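Local coordinates for nitronate monooxygenase family protein (Pseudomonas aeruginosa, PDB 4QIT) that uses FMN and molecular oxygen to carry out the oxidative denitrification of alkyl nitronates, with the toxin propionate 3-nitronate as its best substrate, at residues P20-P25 against G42-I47; L159-T164 against V180-E185; L170-G175 against A212-L217; P218-G223 against A239-M244. The protein carries 1 engineered substitution. All coordinates share one frame; numbering follows the deposited sequence.

Contact 1. Residues P20-P25 against G42-I47; sequences PIIQAP and GGLGSI. With FMN (flavin mononucleotide), chain C.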
loop_
_atom_site.group_PDB
_atom_site.type_symbol
_atom_site.label_atom_id
_atom_site.label_comp_id
_atom_site.label_asym_id
_atom_site.label_seq_id
_atom_site.Cartn_x
_atom_site.Cartn_y
_atom_site.Cartn_z
ATOM N N PRO A 20 18.390 -8.224 13.713
ATOM C CA PRO A 20 18.169 -7.358 12.542
ATOM C C PRO A 20 16.890 -6.536 12.662
ATOM O O PRO A 20 16.038 -6.554 11.760
ATOM C CB PRO A 20 18.042 -8.369 11.400
ATOM C CG PRO A 20 17.384 -9.551 12.051
ATOM C CD PRO A 20 17.990 -9.620 13.445
ATOM N N ILE A 21 16.772 -5.807 13.767
ATOM C CA ILE A 21 15.545 -5.068 14.067
ATOM C C ILE A 21 15.937 -3.672 14.499
ATOM O O ILE A 21 16.660 -3.496 15.485
ATOM C CB ILE A 21 14.745 -5.747 15.204
ATOM C CG1 ILE A 21 14.388 -7.188 14.818
ATOM C CG2 ILE A 21 13.481 -4.951 15.509
ATOM C CD1 ILE A 21 13.830 -8.003 15.968
ATOM N N ILE A 22 15.481 -2.681 13.743
ATOM C CA ILE A 22 15.713 -1.285 14.069
ATOM C C ILE A 22 14.421 -0.714 14.639
ATOM O O ILE A 22 13.364 -0.826 14.007
ATOM C CB ILE A 22 16.079 -0.467 12.808
ATOM C CG1 ILE A 22 17.275 -1.085 12.078
ATOM C CG2 ILE A 22 16.348 0.995 13.170
ATOM C CD1 ILE A 22 17.667 -0.327 10.810
ATOM N N GLN A 23 14.483 -0.118 15.831
ATOM C CA GLN A 23 13.353 0.652 16.335
ATOM C C GLN A 23 13.419 2.008 15.649
ATOM O O GLN A 23 14.425 2.699 15.753
ATOM C CB GLN A 23 13.391 0.779 17.864
ATOM C CG GLN A 23 12.678 2.016 18.430
ATOM C CD GLN A 23 13.655 3.126 18.788
ATOM O OE1 GLN A 23 14.686 2.875 19.426
ATOM N NE2 GLN A 23 13.352 4.353 18.365
ATOM N N ALA A 24 12.366 2.365 14.917
ATOM C CA ALA A 24 12.419 3.540 14.047
ATOM C C ALA A 24 12.644 4.839 14.807
ATOM O O ALA A 24 12.061 5.053 15.871
ATOM C CB ALA A 24 11.147 3.638 13.204
ATOM N N PRO A 25 13.490 5.718 14.256
ATOM C CA PRO A 25 13.541 7.060 14.826
ATOM C C PRO A 25 12.202 7.706 14.576
ATOM O O PRO A 25 11.620 7.552 13.497
ATOM C CB PRO A 25 14.618 7.768 14.000
ATOM C CG PRO A 25 14.722 6.987 12.735
ATOM C CD PRO A 25 14.333 5.572 13.059
ATOM N N GLY A 42 19.467 -5.943 22.008
ATOM C CA GLY A 42 20.145 -6.587 20.900
ATOM C C GLY A 42 19.839 -6.055 19.511
ATOM O O GLY A 42 20.459 -6.490 18.538
ATOM N N GLY A 43 18.889 -5.130 19.415
ATOM C CA GLY A 43 18.565 -4.508 18.137
ATOM C C GLY A 43 19.273 -3.179 17.946
ATOM O O GLY A 43 20.294 -2.917 18.587
ATOM N N LEU A 44 18.727 -2.327 17.080
ATOM C CA LEU A 44 19.306 -1.003 16.864
ATOM C C LEU A 44 18.306 0.055 17.300
ATOM O O LEU A 44 17.308 0.303 16.610
ATOM C CB LEU A 44 19.683 -0.807 15.388
ATOM C CG LEU A 44 20.532 0.423 15.046
ATOM C CD1 LEU A 44 21.950 0.237 15.610
ATOM C CD2 LEU A 44 20.571 0.651 13.540
ATOM N N GLY A 45 18.554 0.671 18.454
ATOM C CA GLY A 45 17.718 1.763 18.917
ATOM C C GLY A 45 17.991 2.985 18.068
ATOM O O GLY A 45 19.069 3.097 17.456
ATOM N N SER A 46 17.021 3.897 18.014
ATOM C CA SER A 46 17.175 5.109 17.207
ATOM C C SER A 46 16.641 6.347 17.900
ATOM O O SER A 46 15.668 6.282 18.656
ATOM C CB SER A 46 16.476 4.962 15.842
ATOM O OG SER A 46 16.873 3.780 15.159
ATOM N N ILE A 47 17.279 7.481 17.631
ATOM C CA ILE A 47 16.721 8.784 17.990
ATOM C C ILE A 47 16.686 9.700 16.773
ATOM O O ILE A 47 17.448 9.514 15.817
ATOM C CB ILE A 47 17.493 9.495 19.129
ATOM C CG1 ILE A 47 18.970 9.667 18.767
ATOM C CG2 ILE A 47 17.318 8.745 20.457
ATOM C CD1 ILE A 47 19.785 10.481 19.786
HETATM N N1 FMN C . 11.061 8.466 10.080
HETATM C C2 FMN C . 12.113 9.372 10.066
HETATM O O2 FMN C . 12.975 9.270 9.202
HETATM N N3 FMN C . 12.226 10.361 11.017
HETATM C C4 FMN C . 11.248 10.465 11.983
HETATM O O4 FMN C . 11.296 11.338 12.845
HETATM C C4A FMN C . 10.191 9.572 11.994
HETATM N N5 FMN C . 9.236 9.708 12.967
HETATM C C5A FMN C . 8.179 8.832 13.031
HETATM C C6 FMN C . 7.245 9.001 14.043
HETATM C C7 FMN C . 6.173 8.140 14.159
HETATM C C7M FMN C . 5.218 8.374 15.295
HETATM C C8 FMN C . 6.014 7.108 13.234
HETATM C C8M FMN C . 4.840 6.176 13.336
HETATM C C9 FMN C . 6.955 6.946 12.211
HETATM C C9A FMN C . 8.053 7.807 12.104
HETATM N N10 FMN C . 9.015 7.668 11.101
HETATM C C10 FMN C . 10.082 8.562 11.047
HETATM C "C1'" FMN C . 8.881 6.583 10.063
HETATM C "C2'" FMN C . 9.638 5.315 10.419
HETATM O "O2'" FMN C . 11.011 5.517 10.204
HETATM C "C3'" FMN C . 9.197 4.150 9.545
HETATM O "O3'" FMN C . 9.130 4.506 8.180
HETATM C "C4'" FMN C . 7.808 3.745 9.985
HETATM O "O4'" FMN C . 7.696 3.890 11.389
HETATM C "C5'" FMN C . 7.592 2.285 9.628
HETATM O "O5'" FMN C . 6.210 2.107 9.691
HETATM P P FMN C . 5.521 1.355 10.911
HETATM O O1P FMN C . 6.527 0.459 11.583
HETATM O O2P FMN C . 4.344 0.618 10.349
HETATM O O3P FMN C . 5.104 2.440 11.848
#
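Ser46 OG donates to the carbonyl oxygen of Gln23 at 2.7 Å and is also hydrogen-bonded to Asn73 ND2, so the buried hydroxyl is held from two residues. It reaches Gln23 O because OG stands anti to its own carbonyl carbon, beside the backbone N (chi1 -52°). The side chain of Gln23 answers on the backbone of the same serine. A bend at chi2 (-100°) turns CD toward Ser46, and Gln23 OE1 there accepts from Ser46 N at 2.9 Å. That donor stands well above the carbonyl plane of the amide, 49° out of it. Gln23 NE2 gives one hydrogen bond to Ser46 O at 3.0 Å, with the acceptor close to its amide plane. A second, more bent bond runs from NE2 to Ala24 O at 2.9 Å, fixing the rotation of the amide. Behind this cluster, Leu44 N binds Ile21 O at 2.9 Å and Gln23 N binds Leu44 O at 3.0 Å, the two bonds around the single bridge of Ile22 with Leu44. These two side chains lie side by side and point the same way, Ile22 CG1 resting on Leu44 CD2 at 4.0 Å. Pro25 CD packs on Ser46 CB at 3.6 Å, while Ala24 turns its methyl to the ribityl chain of FMN. Strands 21-23 and 45-48 are the first and second along the chain and stand at the two edges of the parallel sheet; their junction closes the eight-stranded ring of a TIM barrel beside its flavin site.

Contact 2. Residues L159-T164 against V180-E185; sequences LVCATT and VAQGIE. With FMN (flavin mononucleotide), chain C.
Gln182 rests its CB on Cys161 SG at 3.5 Å, the sulphur lying anti to the backbone N of Cys161. From there the glutamine runs out extended (chi2 -161°), and CG passes 3.6 Å from O3' of FMN without bonding to it. At the tip the amide divides its work: NE2 donates to FMN O3' at 3.1 Å in a nearly straight bond (163°) and also to Ser189 O, while OE1 accepts from Gly191 N. The side chain is thereby fixed at both amide atoms, and the cofactor hydroxyl meets an NH2 group whose rotation is set. Thr163 lies alongside, its CG2 methyl 3.6 Å from Gln182 OE1; Thr163 OG1 is hydrogen-bonded to Glu167 OE1. Strands 157-162 and 178-182 are joined through helix 165-173 in a beta-alpha-beta unit of the TIM barrel, with Thr164 as the N-cap of that helix. The two strands pair in parallel, Cys161 with Val180 and Ala162 with Ala181, through bonds from Val180 N to Val160 O, Ala162 N to Val180 O and Gln182 N to Ala162 O. Cys161 and Val180 point to one face of the sheet, and at the start of the first segment Leu159 CD1 meets Val180 CG2 at 3.9 Å.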
loop_
_atom_site.group_PDB
_atom_site.type_symbol
_atom_site.label_atom_id
_atom_site.label_comp_id
_atom_site.label_asym_id
_atom_site.label_seq_id
_atom_site.Cartn_x
_atom_site.Cartn_y
_atom_site.Cartn_z
ATOM N N LEU A 159 22.397 5.095 6.502
ATOM C CA LEU A 159 21.160 4.575 5.922
ATOM C C LEU A 159 20.359 5.732 5.332
ATOM O O LEU A 159 20.378 6.840 5.872
ATOM C CB LEU A 159 20.293 3.895 6.984
ATOM C CG LEU A 159 20.865 2.817 7.909
ATOM C CD1 LEU A 159 19.738 1.909 8.387
ATOM C CD2 LEU A 159 21.962 2.004 7.267
ATOM N N VAL A 160 19.639 5.471 4.243
ATOM C CA VAL A 160 18.712 6.459 3.697
ATOM C C VAL A 160 17.394 5.786 3.339
ATOM O O VAL A 160 17.382 4.690 2.778
ATOM C CB VAL A 160 19.284 7.172 2.437
ATOM C CG1 VAL A 160 18.336 8.280 1.972
ATOM C CG2 VAL A 160 20.659 7.763 2.706
ATOM N N CYS A 161 16.285 6.434 3.675
ATOM C CA CYS A 161 14.969 5.925 3.326
ATOM C C CYS A 161 14.621 6.199 1.860
ATOM O O CYS A 161 14.920 7.283 1.326
ATOM C CB CYS A 161 13.934 6.590 4.227
ATOM S SG CYS A 161 12.253 6.091 3.903
ATOM N N ALA A 162 14.006 5.220 1.205
ATOM C CA ALA A 162 13.490 5.404 -0.154
ATOM C C ALA A 162 12.113 4.770 -0.264
ATOM O O ALA A 162 11.838 3.771 0.417
ATOM C CB ALA A 162 14.430 4.789 -1.171
ATOM N N THR A 163 11.256 5.331 -1.120
ATOM C CA THR A 163 9.902 4.799 -1.308
ATOM C C THR A 163 9.686 4.154 -2.671
ATOM O O THR A 163 8.635 3.575 -2.918
ATOM C CB THR A 163 8.795 5.864 -1.084
ATOM O OG1 THR A 163 8.838 6.839 -2.137
ATOM C CG2 THR A 163 8.937 6.526 0.280
ATOM N N THR A 164 10.675 4.272 -3.558
ATOM C CA THR A 164 10.556 3.740 -4.918
ATOM C C THR A 164 11.914 3.249 -5.379
ATOM O O THR A 164 12.938 3.660 -4.832
ATOM C CB THR A 164 10.127 4.823 -5.940
ATOM O OG1 THR A 164 11.181 5.792 -6.066
ATOM C CG2 THR A 164 8.825 5.504 -5.531
ATOM N N VAL A 180 16.533 2.016 3.470
ATOM C CA VAL A 180 15.336 1.690 4.244
ATOM C C VAL A 180 14.147 1.833 3.308
ATOM O O VAL A 180 13.778 2.941 2.905
ATOM C CB VAL A 180 15.169 2.605 5.455
ATOM C CG1 VAL A 180 13.901 2.242 6.216
ATOM C CG2 VAL A 180 16.396 2.516 6.378
ATOM N N ALA A 181 13.570 0.700 2.941
ATOM C CA ALA A 181 12.471 0.659 1.992
ATOM C C ALA A 181 11.178 0.926 2.736
ATOM O O ALA A 181 10.676 0.043 3.436
ATOM C CB ALA A 181 12.423 -0.693 1.334
ATOM N N GLN A 182 10.635 2.128 2.577
ATOM C CA GLN A 182 9.414 2.502 3.280
ATOM C C GLN A 182 8.183 2.280 2.416
ATOM O O GLN A 182 7.954 3.006 1.433
ATOM C CB GLN A 182 9.474 3.961 3.723
ATOM C CG GLN A 182 8.331 4.338 4.637
ATOM C CD GLN A 182 8.107 5.844 4.713
ATOM O OE1 GLN A 182 7.922 6.492 3.689
ATOM N NE2 GLN A 182 8.103 6.399 5.928
ATOM N N GLY A 183 7.373 1.304 2.810
ATOM C CA GLY A 183 6.138 1.001 2.108
ATOM C C GLY A 183 5.023 1.954 2.511
ATOM O O GLY A 183 5.123 2.677 3.521
ATOM N N ILE A 184 3.935 1.922 1.734
ATOM C CA ILE A 184 2.785 2.786 1.974
ATOM C C ILE A 184 2.186 2.552 3.368
ATOM O O ILE A 184 1.593 3.459 3.949
ATOM C CB ILE A 184 1.705 2.636 0.852
ATOM C CG1 ILE A 184 0.748 3.841 0.823
ATOM C CG2 ILE A 184 0.920 1.359 1.028
ATOM C CD1 ILE A 184 1.415 5.175 0.644
ATOM N N GLU A 185 2.393 1.354 3.909
ATOM C CA GLU A 185 1.906 0.996 5.245
ATOM C C GLU A 185 2.467 1.872 6.352
ATOM O O GLU A 185 1.859 1.992 7.423
ATOM C CB GLU A 185 2.303 -0.445 5.576
ATOM C CG GLU A 185 1.468 -1.530 4.918
ATOM C CD GLU A 185 2.005 -2.033 3.591
ATOM O OE1 GLU A 185 2.631 -1.260 2.826
ATOM O OE2 GLU A 185 1.775 -3.227 3.293
HETATM N N1 FMN C . 11.061 8.466 10.080
HETATM C C2 FMN C . 12.113 9.372 10.066
HETATM O O2 FMN C . 12.975 9.270 9.202
HETATM N N3 FMN C . 12.226 10.361 11.017
HETATM C C4 FMN C . 11.248 10.465 11.983
HETATM O O4 FMN C . 11.296 11.338 12.845
HETATM C C4A FMN C . 10.191 9.572 11.994
HETATM N N5 FMN C . 9.236 9.708 12.967
HETATM C C5A FMN C . 8.179 8.832 13.031
HETATM C C6 FMN C . 7.245 9.001 14.043
HETATM C C7 FMN C . 6.173 8.140 14.159
HETATM C C7M FMN C . 5.218 8.374 15.295
HETATM C C8 FMN C . 6.014 7.108 13.234
HETATM C C8M FMN C . 4.840 6.176 13.336
HETATM C C9 FMN C . 6.955 6.946 12.211
HETATM C C9A FMN C . 8.053 7.807 12.104
HETATM N N10 FMN C . 9.015 7.668 11.101
HETATM C C10 FMN C . 10.082 8.562 11.047
HETATM C "C1'" FMN C . 8.881 6.583 10.063
HETATM C "C2'" FMN C . 9.638 5.315 10.419
HETATM O "O2'" FMN C . 11.011 5.517 10.204
HETATM C "C3'" FMN C . 9.197 4.150 9.545
HETATM O "O3'" FMN C . 9.130 4.506 8.180
HETATM C "C4'" FMN C . 7.808 3.745 9.985
HETATM O "O4'" FMN C . 7.696 3.890 11.389
HETATM C "C5'" FMN C . 7.592 2.285 9.628
HETATM O "O5'" FMN C . 6.210 2.107 9.691
HETATM P P FMN C . 5.521 1.355 10.911
HETATM O O1P FMN C . 6.527 0.459 11.583
HETATM O O2P FMN C . 4.344 0.618 10.349
HETATM O O3P FMN C . 5.104 2.440 11.848
#

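Contact 3. Residues L170-G175 against A212-L217; sequences LVEAAG and AARGSL
Glu172 and Leu217 carry most of this contact, with Arg214 as a third partner. It lies on the outside of the TIM barrel, where the end of helix 165-173 meets the loop that leads from helix 204-212 into strand 219-222. Glu172 leaves the helix with CG anti to its carbonyl carbon (chi1 -69°), and the chain continues extended, which brings the carboxylate across to the loop. There OE1 has two partners. Ser216 OG donates to Glu172 OE1 at 2.6 Å, approaching from above the carboxylate plane, 53° out of it. Arg214 forms a salt bridge with the same oxygen, but its hydrogen bond from NH1 to Glu172 OE1, at 3.2 Å, is bent and weak. NH1 is also 3.2 Å from Glu172 OE2, so the guanidinium nitrogen is about equidistant from the two oxygens. The carboxylate and guanidinium planes are turned 25° against each other. Both loop partners, Arg214 and Ser216, are exposed, whereas Glu172 is only partly so. The loop that presents them starts with a type I beta turn from Ala212 to Gly215. Nearer the helix backbone than the carboxylate, the aliphatic part of Glu172 and the side chain of Leu217 slide past each other in opposite directions, Glu172 CG meeting Leu217 CG at 3.8 Å. On the side nearer the barrel, the buried Val171 crosses Leu217 at a slant, its CG1 methyl 3.8 Å from Leu217 CD1.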
loop_
_atom_site.group_PDB
_atom_site.type_symbol
_atom_site.label_atom_id
_atom_site.label_comp_id
_atom_site.label_asym_id
_atom_site.label_seq_id
_atom_site.Cartn_x
_atom_site.Cartn_y
_atom_site.Cartn_z
ATOM N N LEU A 170 19.034 6.582 -6.238
ATOM C CA LEU A 170 19.692 7.786 -5.741
ATOM C C LEU A 170 20.418 7.502 -4.426
ATOM O O LEU A 170 21.490 8.056 -4.164
ATOM C CB LEU A 170 18.681 8.932 -5.581
ATOM C CG LEU A 170 17.995 9.395 -6.870
ATOM C CD1 LEU A 170 16.911 10.443 -6.607
ATOM C CD2 LEU A 170 19.032 9.940 -7.844
ATOM N N VAL A 171 19.847 6.628 -3.601
ATOM C CA VAL A 171 20.510 6.234 -2.367
ATOM C C VAL A 171 21.801 5.492 -2.685
ATOM O O VAL A 171 22.831 5.708 -2.032
ATOM C CB VAL A 171 19.579 5.372 -1.494
ATOM C CG1 VAL A 171 20.339 4.736 -0.323
ATOM C CG2 VAL A 171 18.441 6.227 -0.990
ATOM N N GLU A 172 21.743 4.629 -3.695
ATOM C CA GLU A 172 22.921 3.894 -4.136
ATOM C C GLU A 172 23.987 4.857 -4.631
ATOM O O GLU A 172 25.158 4.724 -4.276
ATOM C CB GLU A 172 22.563 2.890 -5.238
ATOM C CG GLU A 172 21.712 1.731 -4.763
ATOM C CD GLU A 172 21.151 0.906 -5.907
ATOM O OE1 GLU A 172 20.396 -0.052 -5.630
ATOM O OE2 GLU A 172 21.458 1.217 -7.082
ATOM N N ALA A 173 23.574 5.842 -5.425
ATOM C CA ALA A 173 24.517 6.815 -5.983
ATOM C C ALA A 173 25.144 7.718 -4.917
ATOM O O ALA A 173 26.241 8.255 -5.108
ATOM C CB ALA A 173 23.842 7.654 -7.064
ATOM N N ALA A 174 24.444 7.887 -3.798
ATOM C CA ALA A 174 24.936 8.679 -2.678
ATOM C C ALA A 174 25.977 7.907 -1.871
ATOM O O ALA A 174 26.680 8.478 -1.031
ATOM C CB ALA A 174 23.772 9.095 -1.781
ATOM N N GLY A 175 26.061 6.603 -2.113
ATOM C CA GLY A 175 27.061 5.777 -1.461
ATOM C C GLY A 175 26.663 5.192 -0.114
ATOM O O GLY A 175 27.524 4.722 0.631
ATOM N N ALA A 212 15.112 -5.651 -3.244
ATOM C CA ALA A 212 15.973 -6.806 -2.988
ATOM C C ALA A 212 16.367 -7.478 -4.301
ATOM O O ALA A 212 17.503 -7.931 -4.465
ATOM C CB ALA A 212 15.285 -7.804 -2.060
ATOM N N ALA A 213 15.432 -7.534 -5.243
ATOM C CA ALA A 213 15.707 -8.116 -6.553
ATOM C C ALA A 213 16.805 -7.352 -7.299
ATOM O O ALA A 213 17.332 -7.841 -8.300
ATOM C CB ALA A 213 14.439 -8.168 -7.381
ATOM N N ARG A 214 17.148 -6.160 -6.806
ATOM C CA ARG A 214 18.207 -5.340 -7.394
ATOM C C ARG A 214 19.612 -5.801 -6.987
ATOM O O ARG A 214 20.605 -5.394 -7.599
ATOM C CB ARG A 214 18.005 -3.870 -7.026
ATOM C CG ARG A 214 17.703 -2.992 -8.220
ATOM C CD ARG A 214 17.179 -1.628 -7.805
ATOM N NE ARG A 214 17.154 -0.707 -8.940
ATOM C CZ ARG A 214 17.716 0.496 -8.932
ATOM N NH1 ARG A 214 18.327 0.930 -7.840
ATOM N NH2 ARG A 214 17.657 1.269 -10.010
ATOM N N GLY A 215 19.687 -6.635 -5.953
ATOM C CA GLY A 215 20.934 -7.265 -5.541
ATOM C C GLY A 215 22.081 -6.321 -5.225
ATOM O O GLY A 215 23.251 -6.706 -5.316
ATOM N N SER A 216 21.752 -5.086 -4.864
ATOM C CA SER A 216 22.766 -4.087 -4.545
ATOM C C SER A 216 22.867 -3.858 -3.042
ATOM O O SER A 216 23.512 -4.633 -2.330
ATOM C CB SER A 216 22.460 -2.774 -5.258
ATOM O OG SER A 216 21.074 -2.489 -5.202
ATOM N N LEU A 217 22.221 -2.798 -2.563
ATOM C CA LEU A 217 22.259 -2.459 -1.146
ATOM C C LEU A 217 21.404 -3.391 -0.304
ATOM O O LEU A 217 20.344 -3.845 -0.752
ATOM C CB LEU A 217 21.784 -1.023 -0.911
ATOM C CG LEU A 217 22.692 0.090 -1.423
ATOM C CD1 LEU A 217 22.192 1.445 -0.955
ATOM C CD2 LEU A 217 24.109 -0.140 -0.959
#

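Contact 4. Residues P218-G223 against A239-M244; sequences PVVAAG and ASAVQM. With FMN (flavin mononucleotide), chain C.
Gly223 N and Gln243 O, near the C-terminal ends of two neighbouring strands, share one water that also reaches the cofactor phosphate. The water accepts from Gly223 N at 2.9 Å and donates to Gln243 O at 2.8 Å; its other hydrogen goes to FMN O1P at 2.7 Å. The three bonds tie the phosphate to both strands at once. Gln243 adds a direct link: its side chain, anti to the backbone N at CG (chi1 175°) and extended beyond it, puts NE2 2.9 Å from FMN O2', to which it donates in a bent bond (133°). At the opposite end a second water joins Val219 N to Ser240 OG. Between the waters the strands run parallel, Val220 pairing with Ala241 and Ala221 with Val242. Ala221 N binds Ala241 O at 2.9 Å and Gln243 N binds Ala221 O at 2.8 Å, while Val219 O takes Ser240 N. Val220 CG1 packs over Gln243 CB at 3.8 Å. Strands 219-222 and 241-244 are connected through helix 228-236 in a beta-alpha-beta unit of the barrel. Strand 178-182 adjoins one side of the pair and strand 21-23 the other. Phe11 of helix 8-14 packs on Val220 and Ala241, whereas Ala221, on the other face, and Ala239 meet Val208 of helix 204-212.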
loop_
_atom_site.group_PDB
_atom_site.type_symbol
_atom_site.label_atom_id
_atom_site.label_comp_id
_atom_site.label_asym_id
_atom_site.label_seq_id
_atom_site.Cartn_x
_atom_site.Cartn_y
_atom_site.Cartn_z
ATOM N N PRO A 218 21.856 -3.657 0.927
ATOM C CA PRO A 218 20.989 -4.312 1.908
ATOM C C PRO A 218 19.712 -3.491 2.064
ATOM O O PRO A 218 19.768 -2.260 2.104
ATOM C CB PRO A 218 21.809 -4.250 3.199
ATOM C CG PRO A 218 23.233 -4.136 2.735
ATOM C CD PRO A 218 23.177 -3.322 1.487
ATOM N N VAL A 219 18.579 -4.177 2.139
ATOM C CA VAL A 219 17.275 -3.534 2.212
ATOM C C VAL A 219 16.686 -3.714 3.602
ATOM O O VAL A 219 16.533 -4.842 4.070
ATOM C CB VAL A 219 16.309 -4.137 1.178
ATOM C CG1 VAL A 219 14.923 -3.478 1.287
ATOM C CG2 VAL A 219 16.855 -3.964 -0.225
ATOM N N VAL A 220 16.360 -2.603 4.256
ATOM C CA VAL A 220 15.687 -2.640 5.553
ATOM C C VAL A 220 14.210 -2.385 5.296
ATOM O O VAL A 220 13.853 -1.305 4.815
ATOM C CB VAL A 220 16.232 -1.557 6.517
ATOM C CG1 VAL A 220 15.543 -1.638 7.867
ATOM C CG2 VAL A 220 17.747 -1.705 6.693
ATOM N N ALA A 221 13.359 -3.372 5.585
ATOM C CA ALA A 221 11.908 -3.252 5.324
ATOM C C ALA A 221 11.235 -2.386 6.389
ATOM O O ALA A 221 11.389 -2.646 7.581
ATOM C CB ALA A 221 11.262 -4.624 5.313
ATOM N N ALA A 222 10.464 -1.381 5.964
ATOM C CA ALA A 222 9.781 -0.490 6.901
ATOM C C ALA A 222 8.351 -0.264 6.453
ATOM O O ALA A 222 8.099 0.193 5.333
ATOM C CB ALA A 222 10.508 0.841 7.015
ATOM N N GLY A 223 7.402 -0.565 7.332
ATOM C CA GLY A 223 6.006 -0.260 7.051
ATOM C C GLY A 223 5.081 -1.438 7.262
ATOM O O GLY A 223 5.030 -2.374 6.466
ATOM N N ALA A 239 14.660 -8.873 2.350
ATOM C CA ALA A 239 15.189 -7.829 3.223
ATOM C C ALA A 239 16.331 -8.374 4.072
ATOM O O ALA A 239 16.389 -9.571 4.352
ATOM C CB ALA A 239 14.089 -7.274 4.130
ATOM N N SER A 240 17.216 -7.478 4.491
ATOM C CA SER A 240 18.301 -7.832 5.402
ATOM C C SER A 240 17.985 -7.481 6.847
ATOM O O SER A 240 18.696 -7.913 7.757
ATOM C CB SER A 240 19.589 -7.121 4.993
ATOM O OG SER A 240 19.984 -7.517 3.691
ATOM N N ALA A 241 16.934 -6.683 7.057
ATOM C CA ALA A 241 16.525 -6.249 8.388
ATOM C C ALA A 241 15.150 -5.601 8.299
ATOM O O ALA A 241 14.604 -5.445 7.206
ATOM C CB ALA A 241 17.543 -5.270 8.980
ATOM N N VAL A 242 14.590 -5.233 9.446
ATOM C CA VAL A 242 13.340 -4.479 9.487
ATOM C C VAL A 242 13.492 -3.225 10.336
ATOM O O VAL A 242 14.359 -3.149 11.225
ATOM C CB VAL A 242 12.160 -5.331 10.031
ATOM C CG1 VAL A 242 11.965 -6.565 9.162
ATOM C CG2 VAL A 242 12.377 -5.720 11.505
ATOM N N GLN A 243 12.659 -2.233 10.043
ATOM C CA GLN A 243 12.579 -1.024 10.844
ATOM C C GLN A 243 11.120 -0.856 11.234
ATOM O O GLN A 243 10.229 -0.899 10.367
ATOM C CB GLN A 243 13.071 0.190 10.053
ATOM C CG GLN A 243 12.909 1.500 10.801
ATOM C CD GLN A 243 13.812 2.581 10.248
ATOM O OE1 GLN A 243 15.021 2.383 10.114
ATOM N NE2 GLN A 243 13.229 3.724 9.906
ATOM N N MET A 244 10.885 -0.690 12.538
ATOM C CA MET A 244 9.547 -0.733 13.120
ATOM C C MET A 244 9.322 0.477 14.009
ATOM O O MET A 244 10.070 0.689 14.963
ATOM C CB MET A 244 9.383 -2.026 13.940
ATOM C CG MET A 244 9.435 -3.289 13.087
ATOM S SD MET A 244 9.581 -4.813 14.039
ATOM C CE MET A 244 7.993 -4.829 14.852
HETATM N N1 FMN C . 11.061 8.466 10.080
HETATM C C2 FMN C . 12.113 9.372 10.066
HETATM O O2 FMN C . 12.975 9.270 9.202
HETATM N N3 FMN C . 12.226 10.361 11.017
HETATM C C4 FMN C . 11.248 10.465 11.983
HETATM O O4 FMN C . 11.296 11.338 12.845
HETATM C C4A FMN C . 10.191 9.572 11.994
HETATM N N5 FMN C . 9.236 9.708 12.967
HETATM C C5A FMN C . 8.179 8.832 13.031
HETATM C C6 FMN C . 7.245 9.001 14.043
HETATM C C7 FMN C . 6.173 8.140 14.159
HETATM C C7M FMN C . 5.218 8.374 15.295
HETATM C C8 FMN C . 6.014 7.108 13.234
HETATM C C8M FMN C . 4.840 6.176 13.336
HETATM C C9 FMN C . 6.955 6.946 12.211
HETATM C C9A FMN C . 8.053 7.807 12.104
HETATM N N10 FMN C . 9.015 7.668 11.101
HETATM C C10 FMN C . 10.082 8.562 11.047
HETATM C "C1'" FMN C . 8.881 6.583 10.063
HETATM C "C2'" FMN C . 9.638 5.315 10.419
HETATM O "O2'" FMN C . 11.011 5.517 10.204
HETATM C "C3'" FMN C . 9.197 4.150 9.545
HETATM O "O3'" FMN C . 9.130 4.506 8.180
HETATM C "C4'" FMN C . 7.808 3.745 9.985
HETATM O "O4'" FMN C . 7.696 3.890 11.389
HETATM C "C5'" FMN C . 7.592 2.285 9.628
HETATM O "O5'" FMN C . 6.210 2.107 9.691
HETATM P P FMN C . 5.521 1.355 10.911
HETATM O O1P FMN C . 6.527 0.459 11.583
HETATM O O2P FMN C . 4.344 0.618 10.349
HETATM O O3P FMN C . 5.104 2.440 11.848
HETATM O O HOH W 1 18.512 -7.084 1.537
HETATM O O HOH W 2 7.494 -1.567 10.026
#

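In the fold
From the N terminus, contact 1 closes the loop through helix 32-41 and joins the first two strands, the seam of the barrel. Contact 2 closes the later loop through helix 165-173, pairing the strands on either side of it in the chain. Contact 3 starts within that loop and ends beyond it, so its segments alternate with those of contact 2; it ties the helix to the loop entering strand 219-222. Contact 4 follows in series and closes the loop through helix 228-236. In the sheet, strand 219-222 lies beside strand 178-182 and strand 241-244 beside strand 21-23, making contact 4 the bridge between contacts 2 and 1. These three reach FMN; contact 3 stays outside.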